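Local coordinates for ABC transporter periplasmic peptide-binding protein (Pseudoalteromonas, PDB 4QFL) that binds dipeptides such as Ala-Phe in the periplasm and, as a solute-binding protein of family 5, probably delivers them to an ABC transporter for import, at residues T288-I292 with S336-S342; Y61-I67 with A179-V185; V314-D318 with I353-A359; I254-K260 with L276-I282. The contacts are given in a common frame with arbitrary orientation. Residue numbers count along the deposited sequence, not the author numbering.

Contact 1. Residues T288-I292 with S336-S342; sequences TNLNI and SILPPTS
The loop 336-342 runs along the start of strand 291-297, antiparallel to it, with Leu290 opposite Pro339 (CA-CA 6.0 Å) and Ile292 opposite Ile337 (6.4 Å). Residues 288-292 are extended throughout. In the partner, an ST turn, in which Leu338 N donates to Ser336 OG (3.3 Å), leads into a type I beta turn from Pro339 to Ser342, closed by Ser342 N to Pro339 O at 3.0 Å. What joins the two is van der Waals contact. Leu290, in the mt rotamer (chi1 -65°, chi2 164°), lays CD2 against the flank of this turn: 3.6 Å from Pro339 CG, 3.4 Å from Thr341 OG1 and 3.7 Å from Ser342 N. Thr341 is p at chi1, and its CG2 lies 4.1 Å from Thr288 OG1. Ile292 takes chi1 t, chi2 p; its CB sits 3.4 Å from Ile337 O and its CG1 4.2 Å from CG1 of Ile337, itself tt. Between these two contacts Pro339 CB fits against Asn291 O at 3.8 Å. The side chain of Asn291 (chi1 p) turns from the loop to the face where Ile384 and Tyr385 lie, the latter a residue of the phenylalanine pocket. The loop thus backs a strand of the ligand-binding region. Leu290 and Ile292 bond through their backbones to Ala435 and Trp433, strand 500-513 packs on Ile292 and Pro339, and helix 480-497 covers Ile337 and supplies Gln491 to Ser336 OG.

Contact 2. Residues Y61-I67 with A179-V185; sequences YDRLISI and ATDFAVV
Segment 61-67, a loop entering strand 65-67, runs antiparallel to the irregular segment 179-185, Arg63 beside Val184 (CA-CA 4.4 Å) and Ser66 beside Ala179 (4.7 Å). Residues 180-183 form a type I beta turn. Direct hydrogen bonds run from Val185 N to Asp62 O (3.0 Å) and from NH1 of Arg63 (mtm) to Ala179 O (2.8 Å). Water 1 links Asp62 N (3.0 Å) to Val185 O (2.8 Å), water 3 Leu64 N (2.9 Å) to Ala183 O (2.7 Å). A long charge pair sets Arg63 NH1 4.0 Å from Asp181 OD1, over the guanidinium face; Asp181 OD2 accepts from Ala526 N. Val184 CG2 makes a CH-pi contact 4.0 Å from the Tyr61 ring centroid, and Ala179 CB nests 3.9 Å from Ile65 CG1 and 3.7 Å from Ile67 CG1. The Asp181 side chain comes about 6 Å, at nearest atoms, from the bound alanine, placing the turn near the dipeptide site. The contact ties the exit of helix 50-60 and strand 65-67 to the connection between helices 174-178 and 188-196.

Contact 3. Residues V314-D318 with I353-A359; sequences VHAID and IFDPQLA
His315 loses the most surface here. It sits in a type I beta turn, Val314 to Ile317, that follows helix 307-314, and lies against Phe354 (CA-CA 4.8 Å). Its chi1 is m (-78°) and chi2 -55°, so that ND1 donates to Ile353 O at 2.7 Å, while Leu358 CD1 stands 3.8 Å from the imidazole centroid, a CH-pi contact over the face. His315 O accepts from Asp355 N at 2.8 Å, completing a two-bond link. Phe354, second in buried area, is t at chi1 with chi2 53°. Its ring is covered on one face by Asp318 CA, 3.8 Å from the centroid, and Ala316 O meets its edge, 3.5 Å from CE1. Beside them Ala359 CB touches Ala316 CB at 3.9 Å, a close approach that two small side chains allow. Asp355 N-caps helix 356-363, its OD1 accepting weakly from Leu358 N (3.4 Å), and Asp318 N-caps helix 319-325 through Lys321 N. This is a junction of two capped helix starts, the link between helices 307-314 and 319-325 bonded to the N-terminal end of helix 356-363.

Contact 4. Residues I254-K260 with L276-I282; sequences IAKILTK and LAQRDDI
Apolar side chains from the last turns of helix 250-258 mesh with the end of helix 273-278 and the turn beyond it. The backbones stay well apart: Ile257 CA is 8.4 Å from Ile282 CA, and Leu258 CA 8.2 Å from Leu276 CA. Leu276 (mt) is the main bump. It projects into a hollow lined by Ile254, Ile257 and Leu258, with CD1 3.7 Å from Ile254 CD1, and CD2 4.1 Å from Ile257 CG2 and 4.0 Å from Leu258 CD2. In its mm rotamer Ile254 brings CD1 to this contact. In return, Leu258 (mt) pushes CD2 into the gap between Leu276, Arg279 and Ile282, meeting Arg279 CG at 4.3 Å and Ile282 CD1 at 4.0 Å. Ile257 (tt) fills the inner side, its CD1 4.2 Å from Ile282 CG2. The first helix ends in a Schellman motif at Lys260 (phi 64°), and a type I beta turn, Arg279 to Ile282, swings the second segment into strand 282-287, which points Ile282 toward the first helix, while Leu276 sets off sideways and reaches it by its tip. At the rim, Lys260 CE is 4.0 Å from Asp281 OD2. Ala511 of strand 500-513 lies beneath Ile257 and Leu276. The pattern is that of helices on the face of an alpha/beta sheet, here in the lobe where the Cys34-Cys262 disulfide joins strand 30-35 to the segment just after helix 250-258.

Overall arrangement
Contacts 1 and 2 are buried, their centres each about 14 Å from the centre of the chain; the centres of contacts 3 and 4 lie farther from it, about 30 and 27 Å, and these two are only partly buried. Contacts 2 and 3 fall on opposite sides of the chain's centre, their own centres about 43 Å apart. Chemistry does not simply follow depth: contacts 1 and 4 rest on apolar fit, whereas contact 2 adds water bridges and an arginine bonded to a backbone carbonyl and in a long charge pair, and contact 3 backbone and imidazole hydrogen bonds. Strand 500-513 passes beside both contacts 1 and 4, making it their shared neighbour. Contacts 1 and 3 interleave along the chain; contacts 1 and 2 come nearest the bound alanine.

Contact 1. Residues T288-I292 with S336-S342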
loop_
_atom_site.group_PDB
_atom_site.type_symbol
_atom_site.label_atom_id
_atom_site.label_comp_id
_atom_site.label_asym_id
_atom_site.label_seq_id
_atom_site.Cartn_x
_atom_site.Cartn_y
_atom_site.Cartn_z
ATOM N N THR A 288 1.634 12.796 -10.518
ATOM C CA THR A 288 2.825 12.457 -9.761
ATOM C C THR A 288 2.416 11.739 -8.478
ATOM O O THR A 288 1.326 11.974 -7.944
ATOM C CB THR A 288 3.645 13.701 -9.404
ATOM O OG1 THR A 288 4.801 13.292 -8.671
ATOM C CG2 THR A 288 2.841 14.641 -8.537
ATOM N N ASN A 289 3.283 10.865 -7.980
ATOM C CA ASN A 289 2.909 10.010 -6.859
ATOM C C ASN A 289 4.136 9.468 -6.134
ATOM O O ASN A 289 5.153 9.166 -6.752
ATOM C CB ASN A 289 1.996 8.881 -7.363
ATOM C CG ASN A 289 1.667 7.865 -6.292
ATOM O OD1 ASN A 289 2.452 6.951 -6.036
ATOM N ND2 ASN A 289 0.492 7.996 -5.681
ATOM N N LEU A 290 4.037 9.379 -4.817
ATOM C CA LEU A 290 5.115 8.852 -3.994
ATOM C C LEU A 290 5.127 7.328 -4.078
ATOM O O LEU A 290 4.275 6.653 -3.510
ATOM C CB LEU A 290 4.901 9.274 -2.552
ATOM C CG LEU A 290 4.978 10.751 -2.192
ATOM C CD1 LEU A 290 4.364 10.958 -0.823
ATOM C CD2 LEU A 290 6.433 11.222 -2.230
ATOM N N ASN A 291 6.082 6.785 -4.811
ATOM C CA ASN A 291 6.181 5.346 -4.946
ATOM C C ASN A 291 7.591 4.959 -5.300
ATOM O O ASN A 291 8.379 5.795 -5.733
ATOM C CB ASN A 291 5.208 4.824 -6.007
ATOM C CG ASN A 291 5.535 5.322 -7.401
ATOM O OD1 ASN A 291 5.001 6.337 -7.859
ATOM N ND2 ASN A 291 6.402 4.606 -8.087
ATOM N N ILE A 292 7.913 3.691 -5.090
ATOM C CA ILE A 292 9.191 3.148 -5.525
ATOM C C ILE A 292 9.018 1.739 -6.049
ATOM O O ILE A 292 8.302 0.935 -5.461
ATOM C CB ILE A 292 10.204 3.129 -4.385
ATOM C CG1 ILE A 292 11.531 2.518 -4.867
ATOM C CG2 ILE A 292 9.622 2.412 -3.182
ATOM C CD1 ILE A 292 12.350 3.446 -5.741
ATOM N N SER A 336 17.492 7.002 -5.060
ATOM C CA SER A 336 17.404 6.608 -3.667
ATOM C C SER A 336 16.143 5.776 -3.579
ATOM O O SER A 336 15.372 5.751 -4.528
ATOM C CB SER A 336 17.261 7.839 -2.781
ATOM O OG SER A 336 16.904 7.455 -1.466
ATOM N N ILE A 337 15.909 5.091 -2.464
ATOM C CA ILE A 337 14.620 4.423 -2.304
ATOM C C ILE A 337 13.465 5.449 -2.322
ATOM O O ILE A 337 12.359 5.166 -2.804
ATOM C CB ILE A 337 14.562 3.500 -1.045
ATOM C CG1 ILE A 337 13.291 2.644 -1.091
ATOM C CG2 ILE A 337 14.624 4.305 0.247
ATOM C CD1 ILE A 337 13.162 1.625 0.003
ATOM N N LEU A 338 13.734 6.653 -1.832
ATOM C CA LEU A 338 12.707 7.682 -1.757
ATOM C C LEU A 338 12.548 8.383 -3.093
ATOM O O LEU A 338 13.543 8.714 -3.732
ATOM C CB LEU A 338 13.064 8.725 -0.685
ATOM C CG LEU A 338 13.063 8.244 0.766
ATOM C CD1 LEU A 338 13.319 9.399 1.753
ATOM C CD2 LEU A 338 11.760 7.528 1.077
ATOM N N PRO A 339 11.294 8.619 -3.515
ATOM C CA PRO A 339 11.035 9.410 -4.724
ATOM C C PRO A 339 11.471 10.848 -4.478
ATOM O O PRO A 339 11.498 11.271 -3.324
ATOM C CB PRO A 339 9.515 9.320 -4.881
ATOM C CG PRO A 339 9.000 9.016 -3.507
ATOM C CD PRO A 339 10.049 8.157 -2.873
ATOM N N PRO A 340 11.827 11.586 -5.541
ATOM C CA PRO A 340 12.374 12.935 -5.388
ATOM C C PRO A 340 11.376 13.915 -4.804
ATOM O O PRO A 340 11.789 14.998 -4.405
ATOM C CB PRO A 340 12.741 13.336 -6.824
ATOM C CG PRO A 340 11.891 12.479 -7.685
ATOM C CD PRO A 340 11.781 11.170 -6.950
ATOM N N THR A 341 10.099 13.533 -4.740
ATOM C CA THR A 341 9.071 14.383 -4.148
ATOM C C THR A 341 8.891 14.167 -2.646
ATOM O O THR A 341 8.138 14.888 -1.999
ATOM C CB THR A 341 7.708 14.209 -4.844
ATOM O OG1 THR A 341 7.446 12.818 -5.050
ATOM C CG2 THR A 341 7.692 14.930 -6.194
ATOM N N SER A 342 9.589 13.178 -2.093
ATOM C CA SER A 342 9.597 12.967 -0.652
ATOM C C SER A 342 10.431 14.063 0.010
ATOM O O SER A 342 11.508 14.410 -0.483
ATOM C CB SER A 342 10.173 11.591 -0.314
ATOM O OG SER A 342 10.359 11.433 1.077
#

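Contact 2. Residues Y61-I67 with A179-V185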
loop_
_atom_site.group_PDB
_atom_site.type_symbol
_atom_site.label_atom_id
_atom_site.label_comp_id
_atom_site.label_asym_id
_atom_site.label_seq_id
_atom_site.Cartn_x
_atom_site.Cartn_y
_atom_site.Cartn_z
ATOM N N TYR A 61 -15.904 2.872 4.282
ATOM C CA TYR A 61 -15.454 3.325 5.600
ATOM C C TYR A 61 -15.037 4.796 5.667
ATOM O O TYR A 61 -14.902 5.457 4.644
ATOM C CB TYR A 61 -14.258 2.485 6.058
ATOM C CG TYR A 61 -14.524 1.012 6.214
ATOM C CD1 TYR A 61 -15.245 0.528 7.300
ATOM C CD2 TYR A 61 -14.028 0.091 5.286
ATOM C CE1 TYR A 61 -15.482 -0.842 7.455
ATOM C CE2 TYR A 61 -14.261 -1.279 5.432
ATOM C CZ TYR A 61 -14.987 -1.735 6.521
ATOM O OH TYR A 61 -15.225 -3.083 6.663
ATOM N N ASP A 62 -14.831 5.290 6.888
ATOM C CA ASP A 62 -14.127 6.547 7.118
ATOM C C ASP A 62 -13.066 6.328 8.179
ATOM O O ASP A 62 -13.189 5.430 9.003
ATOM C CB ASP A 62 -15.068 7.644 7.620
ATOM C CG ASP A 62 -16.197 7.952 6.654
ATOM O OD1 ASP A 62 -15.946 8.637 5.644
ATOM O OD2 ASP A 62 -17.343 7.541 6.931
ATOM N N ARG A 63 -12.037 7.170 8.162
ATOM C CA ARG A 63 -11.006 7.175 9.189
ATOM C C ARG A 63 -11.320 8.278 10.176
ATOM O O ARG A 63 -12.273 9.034 9.996
ATOM C CB ARG A 63 -9.634 7.445 8.574
ATOM C CG ARG A 63 -9.162 6.385 7.583
ATOM C CD ARG A 63 -8.154 6.978 6.583
ATOM N NE ARG A 63 -8.812 7.908 5.671
ATOM C CZ ARG A 63 -8.199 8.593 4.712
ATOM N NH1 ARG A 63 -6.892 8.454 4.523
ATOM N NH2 ARG A 63 -8.896 9.416 3.938
ATOM N N LEU A 64 -10.510 8.365 11.221
ATOM C CA LEU A 64 -10.572 9.475 12.152
ATOM C C LEU A 64 -10.140 10.769 11.466
ATOM O O LEU A 64 -10.760 11.818 11.619
ATOM C CB LEU A 64 -9.646 9.196 13.339
ATOM C CG LEU A 64 -10.105 8.042 14.226
ATOM C CD1 LEU A 64 -9.066 7.746 15.296
ATOM C CD2 LEU A 64 -11.447 8.386 14.843
ATOM N N ILE A 65 -9.051 10.676 10.716
ATOM C CA ILE A 65 -8.464 11.815 10.038
ATOM C C ILE A 65 -7.896 11.372 8.704
ATOM O O ILE A 65 -7.719 10.169 8.443
ATOM C CB ILE A 65 -7.311 12.414 10.832
ATOM C CG1 ILE A 65 -6.336 11.316 11.255
ATOM C CG2 ILE A 65 -7.828 13.142 12.034
ATOM C CD1 ILE A 65 -5.027 11.835 11.770
ATOM N N SER A 66 -7.615 12.356 7.859
ATOM C CA SER A 66 -6.923 12.107 6.605
ATOM C C SER A 66 -5.778 13.104 6.450
ATOM O O SER A 66 -5.541 13.929 7.326
ATOM C CB SER A 66 -7.893 12.193 5.415
ATOM O OG SER A 66 -8.506 13.475 5.319
ATOM N N ILE A 67 -5.060 13.015 5.338
ATOM C CA ILE A 67 -3.981 13.945 5.054
ATOM C C ILE A 67 -4.286 14.693 3.761
ATOM O O ILE A 67 -4.505 14.085 2.712
ATOM C CB ILE A 67 -2.655 13.207 4.918
ATOM C CG1 ILE A 67 -2.332 12.501 6.234
ATOM C CG2 ILE A 67 -1.548 14.169 4.516
ATOM C CD1 ILE A 67 -1.166 11.536 6.168
ATOM N N ALA A 179 -3.907 8.029 9.811
ATOM C CA ALA A 179 -4.587 8.591 8.655
ATOM C C ALA A 179 -4.437 7.702 7.426
ATOM O O ALA A 179 -4.778 8.109 6.323
ATOM C CB ALA A 179 -4.077 9.991 8.361
ATOM N N THR A 180 -3.917 6.492 7.604
ATOM C CA THR A 180 -3.768 5.585 6.468
ATOM C C THR A 180 -5.092 4.903 6.172
ATOM O O THR A 180 -5.996 4.895 7.014
ATOM C CB THR A 180 -2.667 4.525 6.694
ATOM O OG1 THR A 180 -3.017 3.696 7.810
ATOM C CG2 THR A 180 -1.324 5.191 6.949
ATOM N N ASP A 181 -5.204 4.348 4.970
ATOM C CA ASP A 181 -6.396 3.618 4.555
ATOM C C ASP A 181 -6.668 2.369 5.394
ATOM O O ASP A 181 -7.748 1.780 5.311
ATOM C CB ASP A 181 -6.268 3.199 3.090
ATOM C CG ASP A 181 -6.163 4.378 2.149
ATOM O OD1 ASP A 181 -7.060 5.246 2.171
ATOM O OD2 ASP A 181 -5.175 4.436 1.393
ATOM N N PHE A 182 -5.681 1.949 6.177
ATOM C CA PHE A 182 -5.822 0.764 7.019
ATOM C C PHE A 182 -6.515 1.113 8.338
ATOM O O PHE A 182 -7.043 0.229 9.027
ATOM C CB PHE A 182 -4.448 0.143 7.288
ATOM C CG PHE A 182 -3.573 0.069 6.063
ATOM C CD1 PHE A 182 -3.885 -0.797 5.026
ATOM C CD2 PHE A 182 -2.454 0.878 5.937
ATOM C CE1 PHE A 182 -3.099 -0.851 3.903
ATOM C CE2 PHE A 182 -1.662 0.817 4.809
ATOM C CZ PHE A 182 -1.983 -0.044 3.802
ATOM N N ALA A 183 -6.523 2.404 8.673
ATOM C CA ALA A 183 -6.980 2.866 9.981
ATOM C C ALA A 183 -8.463 3.229 10.016
ATOM O O ALA A 183 -8.858 4.211 10.655
ATOM C CB ALA A 183 -6.140 4.054 10.418
ATOM N N VAL A 184 -9.295 2.443 9.342
ATOM C CA VAL A 184 -10.714 2.787 9.272
ATOM C C VAL A 184 -11.385 2.467 10.580
ATOM O O VAL A 184 -10.856 1.700 11.383
ATOM C CB VAL A 184 -11.441 2.035 8.167
ATOM C CG1 VAL A 184 -10.788 2.314 6.814
ATOM C CG2 VAL A 184 -11.480 0.549 8.467
ATOM N N VAL A 185 -12.557 3.054 10.785
ATOM C CA VAL A 185 -13.368 2.785 11.971
ATOM C C VAL A 185 -14.421 1.696 11.742
ATOM O O VAL A 185 -15.221 1.781 10.802
ATOM C CB VAL A 185 -14.083 4.060 12.441
ATOM C CG1 VAL A 185 -15.000 3.745 13.611
ATOM C CG2 VAL A 185 -13.060 5.110 12.825
HETATM O O HOH W 1 -16.225 3.474 8.788
HETATM O O HOH W 2 -5.496 8.228 1.543
HETATM O O HOH W 3 -8.282 6.556 11.822
#

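Contact 3. Residues V314-D318 with I353-A359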
loop_
_atom_site.group_PDB
_atom_site.type_symbol
_atom_site.label_atom_id
_atom_site.label_comp_id
_atom_site.label_asym_id
_atom_site.label_seq_id
_atom_site.Cartn_x
_atom_site.Cartn_y
_atom_site.Cartn_z
ATOM N N VAL A 314 23.453 -6.147 -9.630
ATOM C CA VAL A 314 22.901 -4.834 -9.935
ATOM C C VAL A 314 23.608 -4.158 -11.113
ATOM O O VAL A 314 22.954 -3.531 -11.951
ATOM C CB VAL A 314 22.956 -3.904 -8.706
ATOM C CG1 VAL A 314 22.692 -2.475 -9.117
ATOM C CG2 VAL A 314 21.950 -4.353 -7.649
ATOM N N HIS A 315 24.936 -4.281 -11.173
ATOM C CA HIS A 315 25.725 -3.624 -12.220
ATOM C C HIS A 315 25.441 -4.179 -13.620
ATOM O O HIS A 315 25.813 -3.574 -14.624
ATOM C CB HIS A 315 27.227 -3.710 -11.913
ATOM C CG HIS A 315 27.696 -2.734 -10.874
ATOM N ND1 HIS A 315 27.488 -1.375 -10.975
ATOM C CD2 HIS A 315 28.384 -2.920 -9.721
ATOM C CE1 HIS A 315 28.013 -0.768 -9.927
ATOM N NE2 HIS A 315 28.564 -1.683 -9.150
ATOM N N ALA A 316 24.774 -5.324 -13.683
ATOM C CA ALA A 316 24.494 -5.979 -14.951
ATOM C C ALA A 316 23.220 -5.449 -15.599
ATOM O O ALA A 316 22.889 -5.820 -16.727
ATOM C CB ALA A 316 24.384 -7.467 -14.739
ATOM N N ILE A 317 22.502 -4.585 -14.888
ATOM C CA ILE A 317 21.149 -4.215 -15.301
ATOM C C ILE A 317 21.075 -2.914 -16.080
ATOM O O ILE A 317 21.443 -1.858 -15.584
ATOM C CB ILE A 317 20.190 -4.155 -14.102
ATOM C CG1 ILE A 317 20.295 -5.446 -13.297
ATOM C CG2 ILE A 317 18.756 -3.955 -14.580
ATOM C CD1 ILE A 317 20.008 -6.687 -14.121
ATOM N N ASP A 318 20.587 -3.010 -17.309
ATOM C CA ASP A 318 20.443 -1.845 -18.168
ATOM C C ASP A 318 19.238 -1.043 -17.733
ATOM O O ASP A 318 18.140 -1.235 -18.251
ATOM C CB ASP A 318 20.262 -2.275 -19.623
ATOM C CG ASP A 318 20.468 -1.127 -20.606
ATOM O OD1 ASP A 318 20.440 0.051 -20.182
ATOM O OD2 ASP A 318 20.660 -1.406 -21.810
ATOM N N ILE A 353 26.235 1.868 -11.178
ATOM C CA ILE A 353 26.060 2.201 -12.584
ATOM C C ILE A 353 26.022 0.946 -13.431
ATOM O O ILE A 353 26.723 -0.022 -13.152
ATOM C CB ILE A 353 27.164 3.118 -13.098
ATOM C CG1 ILE A 353 27.127 4.439 -12.344
ATOM C CG2 ILE A 353 26.983 3.383 -14.574
ATOM C CD1 ILE A 353 28.095 5.451 -12.888
ATOM N N PHE A 354 25.187 0.959 -14.461
ATOM C CA PHE A 354 25.147 -0.138 -15.409
ATOM C C PHE A 354 26.527 -0.312 -16.049
ATOM O O PHE A 354 27.018 0.573 -16.748
ATOM C CB PHE A 354 24.078 0.123 -16.468
ATOM C CG PHE A 354 24.133 -0.819 -17.618
ATOM C CD1 PHE A 354 24.118 -2.183 -17.410
ATOM C CD2 PHE A 354 24.189 -0.342 -18.916
ATOM C CE1 PHE A 354 24.173 -3.057 -18.469
ATOM C CE2 PHE A 354 24.246 -1.213 -19.982
ATOM C CZ PHE A 354 24.236 -2.576 -19.756
ATOM N N ASP A 355 27.154 -1.452 -15.784
ATOM C CA ASP A 355 28.480 -1.753 -16.298
ATOM C C ASP A 355 28.666 -3.262 -16.299
ATOM O O ASP A 355 29.087 -3.832 -15.297
ATOM C CB ASP A 355 29.540 -1.095 -15.426
ATOM C CG ASP A 355 30.899 -1.097 -16.074
ATOM O OD1 ASP A 355 31.150 -1.983 -16.915
ATOM O OD2 ASP A 355 31.712 -0.209 -15.749
ATOM N N PRO A 356 28.336 -3.916 -17.426
ATOM C CA PRO A 356 28.287 -5.380 -17.506
ATOM C C PRO A 356 29.642 -6.036 -17.282
ATOM O O PRO A 356 29.697 -7.136 -16.730
ATOM C CB PRO A 356 27.808 -5.640 -18.937
ATOM C CG PRO A 356 27.165 -4.366 -19.372
ATOM C CD PRO A 356 27.948 -3.289 -18.702
ATOM N N GLN A 357 30.716 -5.379 -17.707
ATOM C CA GLN A 357 32.065 -5.918 -17.523
ATOM C C GLN A 357 32.475 -5.882 -16.047
ATOM O O GLN A 357 33.177 -6.763 -15.556
ATOM C CB GLN A 357 33.071 -5.137 -18.372
ATOM C CG GLN A 357 34.449 -5.786 -18.463
ATOM C CD GLN A 357 35.549 -4.797 -18.840
ATOM O OE1 GLN A 357 36.643 -5.195 -19.261
ATOM N NE2 GLN A 357 35.266 -3.502 -18.678
ATOM N N LEU A 358 32.029 -4.850 -15.344
ATOM C CA LEU A 358 32.288 -4.720 -13.922
ATOM C C LEU A 358 31.505 -5.780 -13.146
ATOM O O LEU A 358 31.987 -6.320 -12.149
ATOM C CB LEU A 358 31.888 -3.322 -13.456
ATOM C CG LEU A 358 32.493 -2.791 -12.160
ATOM C CD1 LEU A 358 31.585 -1.732 -11.568
ATOM C CD2 LEU A 358 32.724 -3.896 -11.158
ATOM N N ALA A 359 30.291 -6.068 -13.604
ATOM C CA ALA A 359 29.446 -7.077 -12.973
ATOM C C ALA A 359 30.092 -8.460 -13.048
ATOM O O ALA A 359 30.116 -9.217 -12.070
ATOM C CB ALA A 359 28.085 -7.094 -13.642
#

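Contact 4. Residues I254-K260 with L276-I282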
loop_
_atom_site.group_PDB
_atom_site.type_symbol
_atom_site.label_atom_id
_atom_site.label_comp_id
_atom_site.label_asym_id
_atom_site.label_seq_id
_atom_site.Cartn_x
_atom_site.Cartn_y
_atom_site.Cartn_z
ATOM N N ILE A 254 -8.450 -2.829 -20.617
ATOM C CA ILE A 254 -8.445 -1.879 -21.719
ATOM C C ILE A 254 -9.602 -2.184 -22.667
ATOM O O ILE A 254 -10.370 -1.296 -23.027
ATOM C CB ILE A 254 -7.125 -1.932 -22.522
ATOM C CG1 ILE A 254 -5.940 -1.599 -21.628
ATOM C CG2 ILE A 254 -7.170 -0.955 -23.713
ATOM C CD1 ILE A 254 -5.900 -0.182 -21.206
ATOM N N ALA A 255 -9.715 -3.446 -23.067
ATOM C CA ALA A 255 -10.781 -3.867 -23.958
ATOM C C ALA A 255 -12.150 -3.475 -23.399
ATOM O O ALA A 255 -13.023 -3.010 -24.136
ATOM C CB ALA A 255 -10.705 -5.364 -24.194
ATOM N N LYS A 256 -12.335 -3.654 -22.094
ATOM C CA LYS A 256 -13.617 -3.351 -21.457
ATOM C C LYS A 256 -13.935 -1.874 -21.334
ATOM O O LYS A 256 -15.095 -1.500 -21.307
ATOM C CB LYS A 256 -13.724 -4.014 -20.096
ATOM C CG LYS A 256 -13.889 -5.509 -20.193
ATOM C CD LYS A 256 -13.939 -6.150 -18.822
ATOM C CE LYS A 256 -14.388 -7.592 -18.929
ATOM N NZ LYS A 256 -14.510 -8.213 -17.595
ATOM N N ILE A 257 -12.932 -1.016 -21.257
ATOM C CA ILE A 257 -13.268 0.399 -21.278
ATOM C C ILE A 257 -13.631 0.807 -22.705
ATOM O O ILE A 257 -14.521 1.623 -22.924
ATOM C CB ILE A 257 -12.167 1.300 -20.676
ATOM C CG1 ILE A 257 -12.734 2.693 -20.381
ATOM C CG2 ILE A 257 -10.959 1.390 -21.592
ATOM C CD1 ILE A 257 -11.747 3.596 -19.722
ATOM N N LEU A 258 -12.972 0.199 -23.680
ATOM C CA LEU A 258 -13.262 0.492 -25.084
ATOM C C LEU A 258 -14.703 0.124 -25.478
ATOM O O LEU A 258 -15.361 0.866 -26.201
ATOM C CB LEU A 258 -12.239 -0.197 -26.000
ATOM C CG LEU A 258 -10.830 0.383 -25.891
ATOM C CD1 LEU A 258 -9.837 -0.349 -26.773
ATOM C CD2 LEU A 258 -10.850 1.864 -26.228
ATOM N N THR A 259 -15.186 -1.017 -24.992
ATOM C CA THR A 259 -16.526 -1.498 -25.311
ATOM C C THR A 259 -17.539 -0.913 -24.357
ATOM O O THR A 259 -18.730 -1.221 -24.437
ATOM C CB THR A 259 -16.624 -3.015 -25.152
ATOM O OG1 THR A 259 -16.362 -3.357 -23.784
ATOM C CG2 THR A 259 -15.626 -3.716 -26.057
ATOM N N LYS A 260 -17.046 -0.094 -23.436
ATOM C CA LYS A 260 -17.869 0.548 -22.423
ATOM C C LYS A 260 -18.513 -0.445 -21.465
ATOM O O LYS A 260 -19.545 -0.158 -20.862
ATOM C CB LYS A 260 -18.900 1.471 -23.076
ATOM C CG LYS A 260 -18.240 2.472 -24.019
ATOM C CD LYS A 260 -19.233 3.189 -24.920
ATOM C CE LYS A 260 -18.571 3.609 -26.243
ATOM N NZ LYS A 260 -18.299 2.447 -27.171
ATOM N N LEU A 276 -5.835 4.767 -25.922
ATOM C CA LEU A 276 -6.780 5.530 -25.105
ATOM C C LEU A 276 -6.658 7.049 -25.320
ATOM O O LEU A 276 -7.665 7.751 -25.393
ATOM C CB LEU A 276 -6.612 5.165 -23.622
ATOM C CG LEU A 276 -6.645 3.668 -23.282
ATOM C CD1 LEU A 276 -6.493 3.461 -21.798
ATOM C CD2 LEU A 276 -7.916 3.000 -23.778
ATOM N N ALA A 277 -5.429 7.546 -25.452
ATOM C CA ALA A 277 -5.185 8.983 -25.662
ATOM C C ALA A 277 -5.848 9.557 -26.927
ATOM O O ALA A 277 -6.161 10.747 -27.003
ATOM C CB ALA A 277 -3.691 9.277 -25.667
ATOM N N GLN A 278 -6.067 8.708 -27.919
ATOM C CA GLN A 278 -6.701 9.147 -29.155
ATOM C C GLN A 278 -8.228 9.192 -29.072
ATOM O O GLN A 278 -8.867 9.940 -29.810
ATOM C CB GLN A 278 -6.249 8.256 -30.303
ATOM C CG GLN A 278 -4.741 8.308 -30.514
ATOM C CD GLN A 278 -4.272 7.375 -31.611
ATOM O OE1 GLN A 278 -4.939 7.217 -32.638
ATOM N NE2 GLN A 278 -3.118 6.740 -31.397
ATOM N N ARG A 279 -8.806 8.415 -28.163
ATOM C CA ARG A 279 -10.264 8.342 -28.017
ATOM C C ARG A 279 -10.855 9.602 -27.373
ATOM O O ARG A 279 -10.502 9.959 -26.259
ATOM C CB ARG A 279 -10.665 7.106 -27.200
ATOM C CG ARG A 279 -10.009 5.803 -27.658
ATOM C CD ARG A 279 -10.579 5.328 -28.995
ATOM N NE ARG A 279 -12.002 5.045 -28.871
ATOM C CZ ARG A 279 -12.774 4.626 -29.862
ATOM N NH1 ARG A 279 -12.266 4.433 -31.075
ATOM N NH2 ARG A 279 -14.058 4.394 -29.631
ATOM N N ASP A 280 -11.773 10.255 -28.076
ATOM C CA ASP A 280 -12.412 11.475 -27.588
ATOM C C ASP A 280 -13.260 11.255 -26.338
ATOM O O ASP A 280 -13.437 12.165 -25.531
ATOM C CB ASP A 280 -13.319 12.068 -28.675
ATOM C CG ASP A 280 -12.559 12.476 -29.925
ATOM O OD1 ASP A 280 -11.444 13.036 -29.792
ATOM O OD2 ASP A 280 -13.088 12.239 -31.041
ATOM N N ASP A 281 -13.810 10.058 -26.189
ATOM C CA ASP A 281 -14.753 9.796 -25.105
ATOM C C ASP A 281 -14.113 9.166 -23.866
ATOM O O ASP A 281 -14.815 8.665 -22.995
ATOM C CB ASP A 281 -15.920 8.928 -25.604
ATOM C CG ASP A 281 -15.453 7.660 -26.302
ATOM O OD1 ASP A 281 -14.226 7.425 -26.346
ATOM O OD2 ASP A 281 -16.311 6.897 -26.797
ATOM N N ILE A 282 -12.784 9.187 -23.798
ATOM C CA ILE A 282 -12.067 8.624 -22.660
ATOM C C ILE A 282 -11.082 9.645 -22.109
ATOM O O ILE A 282 -10.425 10.364 -22.866
ATOM C CB ILE A 282 -11.320 7.334 -23.048
ATOM C CG1 ILE A 282 -12.309 6.213 -23.326
ATOM C CG2 ILE A 282 -10.370 6.897 -21.942
ATOM C CD1 ILE A 282 -11.648 4.968 -23.809
#